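PDB 6ULO: DUF7790 domain-containing protein from Leptospira interrogans serogroup Icterohaemorrhagiae serovar copenhageni, which is of unknown function but has a Rossmann-like fold, probably related to NADP-binding domains, and is probably membrane-attached in its full-length form. Local coordinates for residues Thr46-Asp51 with Phe152-Arg156; Ala79-Asp85 with Gln178-Ile182; Ile102-Phe106 with Phe116-Trp120. The contacts are given in a common frame with arbitrary orientation. Where two conformers were deposited one is given. Residues are numbered along the deposited sequence.

Contact 1: residues Thr46-Asp51 with Phe152-Arg156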
loop_
_atom_site.group_PDB
_atom_site.type_symbol
_atom_site.label_atom_id
_atom_site.label_comp_id
_atom_site.label_asym_id
_atom_site.label_seq_id
_atom_site.Cartn_x
_atom_site.Cartn_y
_atom_site.Cartn_z
ATOM N N THR A 46 -10.829 -0.056 -5.941
ATOM C CA THR A 46 -9.529 0.339 -6.474
ATOM C C THR A 46 -9.047 1.681 -5.939
ATOM O O THR A 46 -8.003 2.171 -6.383
ATOM C CB THR A 46 -9.556 0.409 -8.009
ATOM O OG1 THR A 46 -10.437 1.466 -8.439
ATOM C CG2 THR A 46 -10.001 -0.914 -8.608
ATOM N N VAL A 47 -9.769 2.289 -4.994
ATOM C CA VAL A 47 -9.349 3.548 -4.402
ATOM C C VAL A 47 -9.429 3.470 -2.895
ATOM O O VAL A 47 -10.263 2.750 -2.334
ATOM C CB VAL A 47 -10.158 4.769 -4.888
ATOM C CG1 VAL A 47 -9.898 5.033 -6.347
ATOM C CG2 VAL A 47 -11.642 4.596 -4.581
ATOM N N SER A 48 -8.570 4.245 -2.252
ATOM C CA SER A 48 -8.650 4.491 -0.828
ATOM C C SER A 48 -9.733 5.529 -0.515
ATOM O O SER A 48 -10.082 6.378 -1.346
ATOM C CB SER A 48 -7.304 5.057 -0.365
ATOM O OG SER A 48 -7.289 5.323 1.035
ATOM N N ASN A 49 -10.272 5.452 0.701
ATOM C CA ASN A 49 -11.166 6.476 1.235
ATOM C C ASN A 49 -10.594 7.098 2.501
ATOM O O ASN A 49 -11.348 7.665 3.297
ATOM C CB ASN A 49 -12.562 5.899 1.460
ATOM C CG ASN A 49 -12.548 4.716 2.440
ATOM O OD1 ASN A 49 -11.487 4.296 2.909
ATOM N ND2 ASN A 49 -13.721 4.186 2.757
ATOM N N GLU A 50 -9.272 7.034 2.689
ATOM C CA GLU A 50 -8.568 7.595 3.841
ATOM C C GLU A 50 -8.077 8.986 3.452
ATOM O O GLU A 50 -7.170 9.115 2.623
ATOM C CB GLU A 50 -7.411 6.663 4.224
ATOM C CG GLU A 50 -8.003 5.297 4.655
ATOM C CD GLU A 50 -6.988 4.135 4.775
ATOM O OE1 GLU A 50 -5.792 4.337 4.444
ATOM O OE2 GLU A 50 -7.388 3.013 5.225
ATOM N N ASP A 51 -8.643 10.030 4.063
ATOM C CA ASP A 51 -8.407 11.413 3.649
ATOM C C ASP A 51 -7.343 12.146 4.452
ATOM O O ASP A 51 -7.074 13.320 4.163
ATOM C CB ASP A 51 -9.693 12.240 3.731
ATOM C CG ASP A 51 -10.767 11.736 2.805
ATOM O OD1 ASP A 51 -10.427 11.214 1.724
ATOM O OD2 ASP A 51 -11.967 11.814 3.173
ATOM N N PHE A 152 -13.831 5.947 -10.298
ATOM C CA PHE A 152 -13.442 6.095 -8.903
ATOM C C PHE A 152 -12.063 6.715 -8.768
ATOM O O PHE A 152 -11.853 7.573 -7.908
ATOM C CB PHE A 152 -13.485 4.725 -8.233
ATOM C CG PHE A 152 -14.855 4.127 -8.234
ATOM C CD1 PHE A 152 -15.770 4.458 -7.228
ATOM C CD2 PHE A 152 -15.260 3.288 -9.267
ATOM C CE1 PHE A 152 -17.044 3.919 -7.243
ATOM C CE2 PHE A 152 -16.528 2.755 -9.291
ATOM C CZ PHE A 152 -17.433 3.089 -8.278
ATOM N N ILE A 153 -11.120 6.303 -9.619
ATOM C CA ILE A 153 -9.763 6.830 -9.563
ATOM C C ILE A 153 -9.759 8.326 -9.885
ATOM O O ILE A 153 -9.028 9.104 -9.264
ATOM C CB ILE A 153 -8.858 6.011 -10.499
ATOM C CG1 ILE A 153 -8.548 4.650 -9.825
ATOM C CG2 ILE A 153 -7.565 6.740 -10.826
ATOM C CD1 ILE A 153 -7.844 3.651 -10.704
ATOM N N ARG A 154 -10.583 8.752 -10.859
ATOM C CA ARG A 154 -10.654 10.172 -11.193
ATOM C C ARG A 154 -11.156 10.988 -10.018
ATOM O O ARG A 154 -10.599 12.051 -9.695
ATOM C CB ARG A 154 -11.580 10.358 -12.391
ATOM C CG ARG A 154 -10.926 9.824 -13.668
ATOM C CD ARG A 154 -11.978 9.608 -14.754
ATOM N NE ARG A 154 -11.375 8.884 -15.879
ATOM C CZ ARG A 154 -12.037 8.520 -16.968
ATOM N NH1 ARG A 154 -13.324 8.803 -17.077
ATOM N NH2 ARG A 154 -11.412 7.863 -17.945
ATOM N N LYS A 155 -12.213 10.510 -9.364
ATOM C CA LYS A 155 -12.749 11.228 -8.215
ATOM C C LYS A 155 -11.701 11.314 -7.113
ATOM O O LYS A 155 -11.529 12.374 -6.492
ATOM C CB LYS A 155 -14.030 10.537 -7.750
ATOM C CG LYS A 155 -14.637 11.062 -6.485
ATOM C CD LYS A 155 -15.955 10.347 -6.243
ATOM C CE LYS A 155 -16.612 10.771 -4.953
ATOM N NZ LYS A 155 -17.849 9.980 -4.666
ATOM N N ARG A 156 -10.994 10.211 -6.858
ATOM C CA ARG A 156 -9.976 10.212 -5.827
ATOM C C ARG A 156 -8.799 11.116 -6.176
ATOM O O ARG A 156 -8.260 11.798 -5.293
ATOM C CB ARG A 156 -9.538 8.775 -5.578
ATOM C CG ARG A 156 -8.406 8.646 -4.596
ATOM C CD ARG A 156 -8.871 8.968 -3.183
ATOM N NE ARG A 156 -7.801 8.744 -2.232
ATOM C CZ ARG A 156 -7.872 9.032 -0.932
ATOM N NH1 ARG A 156 -8.985 9.573 -0.412
ATOM N NH2 ARG A 156 -6.796 8.832 -0.167
#
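In this Rossmann-like domain the irregular segment 46-51 is held on helix 139-166 by a valine and an arginine: the loop runs over the helix, Val-47 packs against it, and Arg-156 reaches out to meet the loop. At one end the contact is apolar. Val-47 points its side chain at the helix, where CG1 lies 3.6 Å from Phe-152 O, 3.8 Å from Ile-153 CG1 and 3.8 Å from Arg-156 CB, so one methyl group touches residues that share a helical face one turn apart. Beside it, Thr-46 rests against Ile-153 while its hydroxyl bonds to Gly-43. At the other end the contact turns polar. An ST turn, in which Glu-50 N donates to Ser-48 OG over 3.1 Å, shapes the loop near the arginine. Ser-48 O lies over one face of the guanidinium, whereas Glu-50 O and Asp-51 OD1 approach its edge. The side chain of Glu-50 leads away to Tyr-222, Ser-224 and Thr-254, linking the loop to strands 218-222 and 249-255. Asp-51 OD1 also bonds to the hydroxyl of Ser-271 and forms a salt bridge with Arg-156: NH1 of Arg-156 is 3.1 Å from OD1 of Asp-51 in a weak hydrogen bond, while Arg-156 NH2 donates to Glu-50 O at 2.8 Å with a nearly straight angle of 167°.

Contact 2: residues Ala79-Asp85 with Gln178-Ile182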
loop_
_atom_site.group_PDB
_atom_site.type_symbol
_atom_site.label_atom_id
_atom_site.label_comp_id
_atom_site.label_asym_id
_atom_site.label_seq_id
_atom_site.Cartn_x
_atom_site.Cartn_y
_atom_site.Cartn_z
ATOM N N ALA A 79 4.980 5.307 0.244
ATOM C CA ALA A 79 6.317 4.849 -0.151
ATOM C C ALA A 79 7.194 6.002 -0.621
ATOM O O ALA A 79 8.414 5.987 -0.398
ATOM C CB ALA A 79 6.216 3.798 -1.248
ATOM N N ALA A 80 6.612 7.007 -1.299
ATOM C CA ALA A 80 7.423 8.151 -1.700
ATOM C C ALA A 80 7.914 8.918 -0.476
ATOM O O ALA A 80 9.065 9.360 -0.428
ATOM C CB ALA A 80 6.625 9.059 -2.643
ATOM N N TRP A 81 7.036 9.113 0.518
ATOM C CA TRP A 81 7.465 9.768 1.756
ATOM C C TRP A 81 8.572 8.972 2.430
ATOM O O TRP A 81 9.532 9.544 2.971
ATOM C CB TRP A 81 6.277 9.879 2.704
ATOM C CG TRP A 81 5.180 10.795 2.258
ATOM C CD1 TRP A 81 5.280 11.805 1.346
ATOM C CD2 TRP A 81 3.812 10.762 2.667
ATOM N NE1 TRP A 81 4.051 12.439 1.178
ATOM C CE2 TRP A 81 3.141 11.812 1.988
ATOM C CE3 TRP A 81 3.087 9.966 3.560
ATOM C CZ2 TRP A 81 1.790 12.082 2.197
ATOM C CZ3 TRP A 81 1.732 10.203 3.736
ATOM C CH2 TRP A 81 1.109 11.271 3.090
ATOM N N ALA A 82 8.428 7.644 2.451
ATOM C CA ALA A 82 9.409 6.784 3.101
ATOM C C ALA A 82 10.685 6.633 2.290
ATOM O O ALA A 82 11.700 6.194 2.846
ATOM C CB ALA A 82 8.784 5.412 3.337
ATOM N N LYS A 83 10.678 7.002 1.007
ATOM C CA LYS A 83 11.776 6.645 0.105
ATOM C C LYS A 83 12.057 5.141 0.172
ATOM O O LYS A 83 13.204 4.686 0.299
ATOM C CB LYS A 83 13.026 7.494 0.371
ATOM C CG LYS A 83 12.751 8.972 0.173
ATOM C CD LYS A 83 13.956 9.816 0.460
ATOM C CE LYS A 83 13.603 11.297 0.317
ATOM N NZ LYS A 83 14.821 12.129 0.315
ATOM N N SER A 84 10.990 4.361 0.028
ATOM C CA SER A 84 11.142 2.910 -0.009
ATOM C C SER A 84 12.022 2.468 -1.179
ATOM O O SER A 84 11.960 3.037 -2.271
ATOM C CB SER A 84 9.764 2.268 -0.139
ATOM O OG SER A 84 8.878 2.708 0.877
ATOM N N ASP A 85 12.811 1.412 -0.962
ATOM C CA ASP A 85 13.689 0.922 -2.023
ATOM C C ASP A 85 12.941 0.081 -3.053
ATOM O O ASP A 85 13.315 0.063 -4.226
ATOM C CB ASP A 85 14.782 0.035 -1.434
ATOM C CG ASP A 85 15.657 0.740 -0.448
ATOM O OD1 ASP A 85 16.014 1.898 -0.709
ATOM O OD2 ASP A 85 16.046 0.086 0.562
ATOM N N GLN A 178 8.409 13.986 -5.684
ATOM C CA GLN A 178 7.838 12.721 -5.220
ATOM C C GLN A 178 7.280 11.911 -6.382
ATOM O O GLN A 178 7.426 10.686 -6.416
ATOM C CB GLN A 178 6.823 12.947 -4.094
ATOM C CG GLN A 178 7.505 13.477 -2.840
ATOM C CD GLN A 178 6.572 13.673 -1.668
ATOM O OE1 GLN A 178 5.434 13.179 -1.657
ATOM N NE2 GLN A 178 7.058 14.399 -0.655
ATOM N N TYR A 179 6.696 12.581 -7.376
ATOM C CA TYR A 179 6.263 11.883 -8.581
ATOM C C TYR A 179 7.448 11.197 -9.254
ATOM O O TYR A 179 7.389 10.006 -9.610
ATOM C CB TYR A 179 5.577 12.842 -9.569
ATOM C CG TYR A 179 5.147 12.070 -10.803
ATOM C CD1 TYR A 179 3.993 11.299 -10.781
ATOM C CD2 TYR A 179 5.927 12.052 -11.952
ATOM C CE1 TYR A 179 3.627 10.525 -11.861
ATOM C CE2 TYR A 179 5.556 11.299 -13.036
ATOM C CZ TYR A 179 4.406 10.534 -12.988
ATOM O OH TYR A 179 4.036 9.737 -14.057
ATOM N N SER A 180 8.548 11.945 -9.433
ATOM C CA SER A 180 9.718 11.389 -10.102
ATOM C C SER A 180 10.278 10.188 -9.349
ATOM O O SER A 180 10.751 9.225 -9.970
ATOM C CB SER A 180 10.777 12.476 -10.213
ATOM O OG SER A 180 11.905 11.966 -10.864
ATOM N N TYR A 181 10.216 10.205 -8.011
ATOM C CA TYR A 181 10.728 9.088 -7.227
ATOM C C TYR A 181 9.919 7.825 -7.506
ATOM O O TYR A 181 10.481 6.739 -7.728
ATOM C CB TYR A 181 10.666 9.446 -5.730
ATOM C CG TYR A 181 11.287 8.376 -4.861
ATOM C CD1 TYR A 181 12.658 8.369 -4.606
ATOM C CD2 TYR A 181 10.532 7.338 -4.346
ATOM C CE1 TYR A 181 13.243 7.363 -3.844
ATOM C CE2 TYR A 181 11.125 6.311 -3.618
ATOM C CZ TYR A 181 12.461 6.354 -3.360
ATOM O OH TYR A 181 13.069 5.361 -2.638
ATOM N N ILE A 182 8.588 7.941 -7.491
ATOM C CA ILE A 182 7.729 6.795 -7.782
ATOM C C ILE A 182 7.902 6.337 -9.223
ATOM O O ILE A 182 7.983 5.128 -9.505
ATOM C CB ILE A 182 6.260 7.151 -7.447
ATOM C CG1 ILE A 182 6.097 7.289 -5.923
ATOM C CG2 ILE A 182 5.286 6.132 -8.024
ATOM C CD1 ILE A 182 6.443 6.025 -5.123
HETATM O O HOH W 1 15.476 4.240 -1.802
#
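Segment 79-85 carries the last turn of helix 74-82 and the loop that leads into strand 86-91; segment 178-182 lies within helix 176-187. Their backbones come closest at Ala-80 and Gln-178, whose CA atoms are 5.8 Å apart, a spacing that the small alanine permits. The first helix ends in a Schellman motif: Lys-83 takes a positive phi of 52°, Ser-84 N bonds to Ala-79 O at 3.1 Å and Lys-83 N to Ala-80 O at 3.2 Å. Both helices belong to crossovers of the Rossmann-like sheet, and Ala-79 and Ile-182 both touch Ile-87 of strand 86-91. Ala-80 CB packs 3.8 Å from Ile-182 CG1 and 4.2 Å from Gln-178 CB. Trp-81 NE1, which bonds to Lys-170 O, lies 3.2 Å from Gln-178 OE1. The largest covered area is that of Tyr-181, which extends past Ala-80 to the end of the helix, where its OH donates to Ser-84 O at 2.6 Å. A water donates to the same OH of Tyr-181 at 2.8 Å and to Asp-85 OD1 at 2.6 Å. The tyrosine hydroxyl thus acts as donor and acceptor at once, which implies that the neighbouring helix satisfies a carbonyl just beyond the Schellman turn, where the chain has left the helix and the strand has not yet begun.

Contact 3: residues Ile102-Phe106 with Phe116-Trp120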
loop_
_atom_site.group_PDB
_atom_site.type_symbol
_atom_site.label_atom_id
_atom_site.label_comp_id
_atom_site.label_asym_id
_atom_site.label_seq_id
_atom_site.Cartn_x
_atom_site.Cartn_y
_atom_site.Cartn_z
ATOM N N ILE A 102 -1.934 -1.471 -14.239
ATOM C CA ILE A 102 -2.186 -0.352 -15.144
ATOM C C ILE A 102 -1.499 0.911 -14.648
ATOM O O ILE A 102 -0.846 1.615 -15.419
ATOM C CB ILE A 102 -3.700 -0.141 -15.327
ATOM C CG1 ILE A 102 -4.326 -1.374 -15.983
ATOM C CG2 ILE A 102 -3.955 1.138 -16.133
ATOM C CD1 ILE A 102 -5.851 -1.375 -15.921
ATOM N N THR A 103 -1.638 1.220 -13.358
ATOM C CA THR A 103 -0.994 2.415 -12.816
ATOM C C THR A 103 0.514 2.402 -13.072
ATOM O O THR A 103 1.098 3.437 -13.442
ATOM C CB THR A 103 -1.325 2.501 -11.330
ATOM O OG1 THR A 103 -2.648 2.991 -11.222
ATOM C CG2 THR A 103 -0.351 3.385 -10.523
ATOM N N ILE A 104 1.163 1.240 -12.900
ATOM C CA ILE A 104 2.602 1.177 -13.124
ATOM C C ILE A 104 2.945 1.448 -14.586
ATOM O O ILE A 104 3.908 2.165 -14.891
ATOM C CB ILE A 104 3.127 -0.189 -12.631
ATOM C CG1 ILE A 104 2.981 -0.257 -11.108
ATOM C CG2 ILE A 104 4.569 -0.444 -13.098
ATOM C CD1 ILE A 104 3.034 -1.664 -10.539
ATOM N N LEU A 105 2.181 0.868 -15.511
ATOM C CA LEU A 105 2.393 1.145 -16.931
ATOM C C LEU A 105 2.236 2.631 -17.212
ATOM O O LEU A 105 3.060 3.235 -17.921
ATOM C CB LEU A 105 1.391 0.330 -17.734
ATOM C CG LEU A 105 1.330 0.581 -19.237
ATOM C CD1 LEU A 105 2.643 0.242 -19.961
ATOM C CD2 LEU A 105 0.139 -0.227 -19.837
ATOM N N PHE A 106 1.193 3.254 -16.632
ATOM C CA PHE A 106 0.995 4.691 -16.868
ATOM C C PHE A 106 2.143 5.511 -16.285
ATOM O O PHE A 106 2.606 6.462 -16.917
ATOM C CB PHE A 106 -0.320 5.174 -16.284
ATOM C CG PHE A 106 -1.562 4.652 -16.950
ATOM C CD1 PHE A 106 -1.528 3.932 -18.139
ATOM C CD2 PHE A 106 -2.810 4.920 -16.358
ATOM C CE1 PHE A 106 -2.702 3.492 -18.722
ATOM C CE2 PHE A 106 -3.988 4.490 -16.930
ATOM C CZ PHE A 106 -3.935 3.777 -18.138
ATOM N N PHE A 116 0.376 11.506 -15.919
ATOM C CA PHE A 116 -0.197 10.357 -15.242
ATOM C C PHE A 116 -1.663 10.584 -14.901
ATOM O O PHE A 116 -2.512 9.721 -15.147
ATOM C CB PHE A 116 0.612 10.093 -13.980
ATOM C CG PHE A 116 0.016 9.040 -13.078
ATOM C CD1 PHE A 116 0.133 7.679 -13.369
ATOM C CD2 PHE A 116 -0.660 9.417 -11.918
ATOM C CE1 PHE A 116 -0.412 6.725 -12.514
ATOM C CE2 PHE A 116 -1.223 8.471 -11.070
ATOM C CZ PHE A 116 -1.106 7.132 -11.392
ATOM N N ILE A 117 -1.964 11.733 -14.285
ATOM C CA ILE A 117 -3.347 12.062 -13.971
ATOM C C ILE A 117 -4.181 12.059 -15.235
ATOM O O ILE A 117 -5.310 11.558 -15.246
ATOM C CB ILE A 117 -3.432 13.399 -13.211
ATOM C CG1 ILE A 117 -2.642 13.297 -11.898
ATOM C CG2 ILE A 117 -4.901 13.814 -12.978
ATOM C CD1 ILE A 117 -3.214 12.293 -10.873
ATOM N N ARG A 118 -3.620 12.580 -16.334
ATOM C CA ARG A 118 -4.370 12.655 -17.579
ATOM C C ARG A 118 -4.719 11.269 -18.129
ATOM O O ARG A 118 -5.839 11.056 -18.599
ATOM C CB ARG A 118 -3.563 13.461 -18.588
ATOM C CG ARG A 118 -4.324 13.789 -19.849
ATOM C CD ARG A 118 -3.472 14.642 -20.782
ATOM N NE ARG A 118 -2.105 14.147 -20.860
ATOM C CZ ARG A 118 -1.707 13.170 -21.670
ATOM N NH1 ARG A 118 -2.586 12.554 -22.454
ATOM N NH2 ARG A 118 -0.430 12.802 -21.680
ATOM N N LEU A 119 -3.772 10.316 -18.106
ATOM C CA LEU A 119 -4.067 8.980 -18.637
ATOM C C LEU A 119 -5.197 8.313 -17.867
ATOM O O LEU A 119 -6.029 7.627 -18.462
ATOM C CB LEU A 119 -2.844 8.058 -18.613
ATOM C CG LEU A 119 -1.777 8.369 -19.661
ATOM C CD1 LEU A 119 -0.660 7.342 -19.478
ATOM C CD2 LEU A 119 -2.320 8.351 -21.123
ATOM N N TRP A 120 -5.237 8.484 -16.538
ATOM C CA TRP A 120 -6.356 7.931 -15.778
ATOM C C TRP A 120 -7.631 8.740 -15.952
ATOM O O TRP A 120 -8.720 8.228 -15.652
ATOM C CB TRP A 120 -6.013 7.857 -14.284
ATOM C CG TRP A 120 -5.428 6.525 -13.841
ATOM C CD1 TRP A 120 -4.220 6.299 -13.220
ATOM C CD2 TRP A 120 -6.072 5.247 -13.934
ATOM N NE1 TRP A 120 -4.085 4.953 -12.927
ATOM C CE2 TRP A 120 -5.199 4.292 -13.365
ATOM C CE3 TRP A 120 -7.302 4.825 -14.441
ATOM C CZ2 TRP A 120 -5.520 2.936 -13.286
ATOM C CZ3 TRP A 120 -7.620 3.467 -14.370
ATOM C CH2 TRP A 120 -6.731 2.544 -13.797
#
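Two consecutive helices joined by a tight turn, 94-109 and 113-120, form an obliquely crossing pair held together by aromatic residues backed by aliphatic side chains, with a single hydrogen bond across the segments. Across the segments the axes make an angle of 134° and approach to 10.2 Å, a separation wide enough for large side chains; the backbones come closest near the turn, with the CA atoms of Phe-106 and Phe-116 6.0 Å apart. Aromatic interactions centre on Phe-106. Its edge meets the face of Trp-120 in a T-shaped pair, the centroids of the phenyl and the five-membered ring lying 4.8 Å apart with planes at 72°. Over a face of the Phe-106 ring sits Leu-119, whose CB makes a CH-pi contact 4.0 Å from the ring centroid, so Leu-119 and Trp-120 both pack on its ring. Aliphatic and mixed packing fills in around this pair: Phe-106 CD1 meets Leu-119 CD1 at 3.8 Å, Phe-106 CB meets Phe-116 CD1 at 3.9 Å, and Ile-102 CG2 lies 3.7 Å from Trp-120 CZ2. The hydrogen bond runs from Trp-120 NE1 to Thr-103 OG1, 3.0 Å long, and gives the buried indole nitrogen an acceptor. Helix 139-166 closes against the pair, Tyr-146 laying its ring nearly parallel to that of Trp-120 and Val-145 touching Ile-102. Helix 125-135 covers Phe-106 through Ala-128 and Leu-131, while Ile-104 of helix 94-109 packs on Ile-191 and Pro-193 of strand 191-195.

In the fold
Contact 3 is nested, along the chain, inside the loops closed by contacts 1 and 2. Its centre lies 14 Å from that of contact 1, where Arg-154 NE is 2.7 Å from Trp-120 O, a probable hydrogen bond, and Ile-153 CD1 packs 3.5 Å from Trp-120 CH2. Toward contact 2, 16 Å away between centres, Tyr-179 OH packs 3.4 Å from Phe-116 CB. The centres of contacts 1 and 2 are 19 Å apart and their nearest atoms about 9 Å. The helix pair of contact 3 thus touches both contacts, which do not touch each other. As no active site is established, none can be assigned to these contacts.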